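Local coordinates for membrane protein implicated in regulation of membrane protease activity (Corynebacterium glutamicum ATCC 13032, PDB 3CP0) that is implicated in regulating membrane protease activity, probably through a soluble OB-type beta domain of the NfeD-like C-terminal family that binds partner proteins, at residues A[42-47]-A[66-71]; A[30-35]-A[46-51]. One frame throughout, in Å; residues are numbered along the deposited sequence. Where two conformers were deposited one is given.

Contact 1: residues A[42-47]-A[66-71]. With ZN (zinc ion), chain B.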
# COMPACT_ATOMS: atom_id res chain seq x y z
N VAL A 42 1.30 0.19 -5.55
CA VAL A 42 2.59 -0.16 -4.93
C VAL A 42 3.16 -1.43 -5.55
O VAL A 42 2.42 -2.22 -6.14
CB VAL A 42 2.43 -0.40 -3.39
CG1 VAL A 42 1.93 0.86 -2.67
CG2 VAL A 42 1.46 -1.62 -3.11
N ARG A 43 4.47 -1.63 -5.38
CA ARG A 43 5.15 -2.87 -5.79
C ARG A 43 5.33 -3.79 -4.57
O ARG A 43 6.00 -3.42 -3.58
CB ARG A 43 6.51 -2.53 -6.45
CG ARG A 43 7.42 -3.76 -6.69
CD ARG A 43 8.55 -3.53 -7.73
NE ARG A 43 9.13 -2.18 -7.66
CZ ARG A 43 9.96 -1.66 -8.56
NH1 ARG A 43 10.34 -2.35 -9.63
NH2 ARG A 43 10.42 -0.43 -8.38
N LEU A 44 4.71 -4.96 -4.62
CA LEU A 44 4.57 -5.85 -3.46
C LEU A 44 4.82 -7.32 -3.96
O LEU A 44 4.09 -7.81 -4.85
CB LEU A 44 3.13 -5.68 -2.89
CG LEU A 44 2.70 -6.64 -1.78
CD1 LEU A 44 3.65 -6.57 -0.56
CD2 LEU A 44 1.27 -6.16 -1.38
N ASP A 45 5.84 -8.00 -3.41
CA ASP A 45 6.21 -9.37 -3.87
C ASP A 45 6.36 -9.43 -5.41
O ASP A 45 5.92 -10.37 -6.08
CB ASP A 45 5.19 -10.43 -3.39
CG ASP A 45 5.49 -10.97 -1.99
OD1 ASP A 45 6.40 -10.45 -1.30
OD2 ASP A 45 4.79 -11.93 -1.53
N GLY A 46 6.94 -8.38 -5.97
CA GLY A 46 7.29 -8.40 -7.38
C GLY A 46 6.15 -8.05 -8.33
O GLY A 46 6.32 -8.09 -9.57
N SER A 47 4.97 -7.76 -7.77
CA SER A 47 3.80 -7.41 -8.57
C SER A 47 3.30 -5.99 -8.27
O SER A 47 3.67 -5.40 -7.25
CB SER A 47 2.67 -8.41 -8.30
OG SER A 47 2.94 -9.68 -8.88
N VAL A 66 6.24 1.86 2.25
CA VAL A 66 5.14 1.75 3.22
C VAL A 66 5.02 0.31 3.72
O VAL A 66 5.69 -0.61 3.17
CB VAL A 66 3.82 2.17 2.52
CG1 VAL A 66 3.96 3.65 2.13
CG2 VAL A 66 3.60 1.32 1.21
N SER A 67 4.20 0.11 4.75
CA SER A 67 3.91 -1.21 5.29
C SER A 67 2.45 -1.52 4.97
O SER A 67 1.55 -0.66 5.17
CB SER A 67 4.12 -1.24 6.83
OG SER A 67 5.53 -1.48 7.08
N VAL A 68 2.21 -2.73 4.48
CA VAL A 68 0.82 -3.19 4.25
C VAL A 68 0.24 -3.63 5.59
O VAL A 68 0.77 -4.53 6.25
CB VAL A 68 0.76 -4.37 3.23
CG1 VAL A 68 -0.69 -4.82 3.04
CG2 VAL A 68 1.39 -3.93 1.87
N ILE A 69 -0.81 -2.94 6.03
CA ILE A 69 -1.41 -3.28 7.33
C ILE A 69 -2.78 -3.93 7.28
O ILE A 69 -3.35 -4.33 8.26
CB ILE A 69 -1.33 -2.03 8.34
CG1 ILE A 69 -1.98 -0.78 7.73
CG2 ILE A 69 0.11 -1.73 8.68
CD1 ILE A 69 -3.46 -0.93 7.50
N ASP A 70 -3.31 -4.02 6.07
CA ASP A 70 -4.60 -4.68 5.83
C ASP A 70 -4.74 -4.91 4.34
O ASP A 70 -4.05 -4.31 3.54
CB ASP A 70 -5.73 -3.82 6.37
CG ASP A 70 -7.06 -4.60 6.47
OD1 ASP A 70 -7.09 -5.86 6.31
OD2 ASP A 70 -8.07 -3.88 6.61
N ILE A 71 -5.61 -5.84 3.97
CA ILE A 71 -5.93 -6.05 2.54
C ILE A 71 -7.45 -6.06 2.52
O ILE A 71 -8.09 -6.80 3.31
CB ILE A 71 -5.42 -7.39 2.04
CG1 ILE A 71 -3.89 -7.48 1.97
CG2 ILE A 71 -6.03 -7.69 0.62
CD1 ILE A 71 -3.19 -6.94 0.74
ZN ZN B . 5.29 -12.40 0.34
O HOH W 1 3.84 -13.90 0.76

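Contact 2: residues A[30-35]-A[46-51]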
# COMPACT_ATOMS: atom_id res chain seq x y z
N GLU A 30 6.73 -0.67 -2.14
CA GLU A 30 7.30 0.56 -2.66
C GLU A 30 6.24 1.30 -3.47
O GLU A 30 5.52 0.70 -4.31
CB GLU A 30 8.49 0.18 -3.53
CG GLU A 30 9.14 1.36 -4.12
CD GLU A 30 10.43 1.04 -4.92
OE1 GLU A 30 10.86 -0.15 -5.03
OE2 GLU A 30 11.02 2.00 -5.42
N VAL A 31 6.06 2.58 -3.16
CA VAL A 31 4.99 3.34 -3.83
C VAL A 31 5.38 3.63 -5.28
O VAL A 31 6.47 4.15 -5.55
CB VAL A 31 4.66 4.65 -3.10
CG1 VAL A 31 3.63 5.44 -3.93
CG2 VAL A 31 4.13 4.38 -1.63
N LEU A 32 4.53 3.22 -6.22
CA LEU A 32 4.75 3.50 -7.65
C LEU A 32 3.95 4.67 -8.17
O LEU A 32 4.42 5.38 -9.08
CB LEU A 32 4.41 2.29 -8.54
CG LEU A 32 5.12 0.99 -8.18
CD1 LEU A 32 4.67 -0.12 -9.09
CD2 LEU A 32 6.65 1.16 -8.24
N GLU A 33 2.71 4.81 -7.70
CA GLU A 33 1.92 6.01 -7.97
C GLU A 33 1.36 6.45 -6.63
O GLU A 33 0.95 5.60 -5.81
CB GLU A 33 0.79 5.73 -8.94
CG GLU A 33 1.19 4.94 -10.17
CD GLU A 33 1.92 5.75 -11.24
OE1 GLU A 33 2.16 6.98 -11.06
OE2 GLU A 33 2.25 5.14 -12.28
N ASP A 34 1.35 7.76 -6.41
CA ASP A 34 1.05 8.35 -5.09
C ASP A 34 -0.20 7.73 -4.47
O ASP A 34 -1.25 7.65 -5.15
CB ASP A 34 0.79 9.86 -5.19
CG ASP A 34 2.01 10.67 -5.55
OD1 ASP A 34 3.09 10.13 -5.90
OD2 ASP A 34 1.86 11.94 -5.51
N VAL A 35 -0.06 7.32 -3.21
CA VAL A 35 -1.13 6.62 -2.49
C VAL A 35 -1.84 7.55 -1.54
O VAL A 35 -1.23 8.10 -0.62
CB VAL A 35 -0.58 5.43 -1.67
CG1 VAL A 35 -1.70 4.75 -0.85
CG2 VAL A 35 0.10 4.42 -2.59
N GLY A 46 6.94 -8.38 -5.97
CA GLY A 46 7.29 -8.40 -7.38
C GLY A 46 6.15 -8.05 -8.33
O GLY A 46 6.32 -8.09 -9.57
N SER A 47 4.97 -7.76 -7.77
CA SER A 47 3.80 -7.41 -8.57
C SER A 47 3.30 -5.99 -8.27
O SER A 47 3.67 -5.40 -7.25
CB SER A 47 2.67 -8.41 -8.30
OG SER A 47 2.94 -9.68 -8.88
N ILE A 48 2.45 -5.45 -9.16
CA ILE A 48 1.81 -4.16 -8.91
C ILE A 48 0.43 -4.39 -8.29
O ILE A 48 -0.37 -5.10 -8.89
CB ILE A 48 1.67 -3.41 -10.26
CG1 ILE A 48 3.09 -3.12 -10.78
CG2 ILE A 48 0.85 -2.14 -10.02
CD1 ILE A 48 3.10 -2.31 -12.08
N TRP A 49 0.19 -3.78 -7.14
CA TRP A 49 -1.06 -3.85 -6.40
C TRP A 49 -1.66 -2.46 -6.26
O TRP A 49 -0.97 -1.49 -5.97
CB TRP A 49 -0.81 -4.38 -4.97
CG TRP A 49 -0.56 -5.79 -4.96
CD1 TRP A 49 0.57 -6.44 -5.39
CD2 TRP A 49 -1.46 -6.79 -4.50
NE1 TRP A 49 0.41 -7.81 -5.21
CE2 TRP A 49 -0.84 -8.04 -4.69
CE3 TRP A 49 -2.74 -6.74 -3.95
CZ2 TRP A 49 -1.47 -9.26 -4.36
CZ3 TRP A 49 -3.37 -7.94 -3.60
CH2 TRP A 49 -2.72 -9.18 -3.81
N SER A 50 -2.99 -2.38 -6.35
CA SER A 50 -3.70 -1.17 -5.91
C SER A 50 -3.47 -0.95 -4.43
O SER A 50 -3.41 -1.91 -3.64
CB SER A 50 -5.19 -1.34 -6.13
OG SER A 50 -5.48 -1.41 -7.56
N ALA A 51 -3.45 0.32 -4.02
CA ALA A 51 -3.23 0.65 -2.60
C ALA A 51 -3.99 1.91 -2.22
O ALA A 51 -4.26 2.77 -3.08
CB ALA A 51 -1.72 0.84 -2.30

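Contact 1: residues A[42-47]-A[66-71]
Leu44 and Val68 reach for each other tip to tip across the interior of the domain, with Leu44 CD2 lying 3.9 Å from Val68 CG2. Leu44 swings its CG anti to the backbone N (chi1 173°), which carries the branched end inward; on Val68 it is CG2, the methyl beside the backbone N, that receives it. Two residues earlier on both strands Val42 CG1 stands 4.2 Å from Val66 CG2, a looser apolar contact. The backbones are far apart, the CA atoms of Leu44 and Val68 being 9.0 Å from each other, so this is an apolar meeting of side chains from two walls, and all four residues are buried.

Just past Leu44 the chain reverses in a type I' turn, closed by Leu44 N to Ser47 O at 2.9 Å and Ser47 N to Leu44 O at 3.1 Å. Asp45 in that turn takes no part in the apolar contact; its OD2 binds the zinc ion at 2.0 Å, with His27 NE2 and a water as further ligands. On the far wall a classic beta bulge at Ile69 and Asp70, facing Ile77, follows Val68.

Strand 28-31 sends Ala29 against both Val42 and Val66, Trp49 and Ala51 of strand 47-53 cover Val42, and Val78 of strand 75-80 packs on Val66.

Contact 2: residues A[30-35]-A[46-51]
A classic beta bulge, with Leu32 and Glu33 both facing Gln41, lies at the corner the chain turns at Leu32, and the residues around it pack against strand 47-53 in two places. At the first, Leu32 and Ile48 cross at about a right angle: Leu32 CD1 sits 3.8 Å from Ile48 CG1 and 4.0 Å from Ile48 CD1, so a single methyl rests along the outer arm of the isoleucine. Ile48 holds that arm beside its own backbone N (chi1 -64°), on the exposed side of the strand. At the second, Val35 straddles Ala51. Val35 CG2 lies 4.0 Å from Ala51 CB, while Val35 CG1 is 3.9 Å from Ala51 C, and both residues are buried.

Between the two places Glu33 and Asp34 turn outward, Asp34 OD1 accepting a hydrogen bond from Glu62 N. Leu32 and Ile48 meet across strand 41-44, where Gln41 lies against Ile48, which accounts for the 8.3 Å between their CA atoms. After the corner Val35 folds over onto Ala51, which also has Val42 against it. The sharp bend is consistent with the strongly curved sheet of the OB-type fold.

How the contacts relate
From the N terminus, the chain first runs through 30-35, runs on through strand 41-44 and returns along 46-51, so contact 2 closes a short loop of 10 intervening residues. Contact 1 starts inside that loop at Val42 and spans 18 residues to 66-71; the two therefore interlock rather than nest, sharing Gly46 and Ser47. Strand 41-44 is the common element: it pairs with 28-31 and 47-53 as sheet neighbours, with Val42 N 2.9 Å from Trp49 O, while contact 1 takes it across the interior to strand 65-72. Contact 2 packs the corner after strand 28-31 on strand 47-53, around the strand 41-44 that pairs with both, and contact 1 joins that strand to the opposing wall.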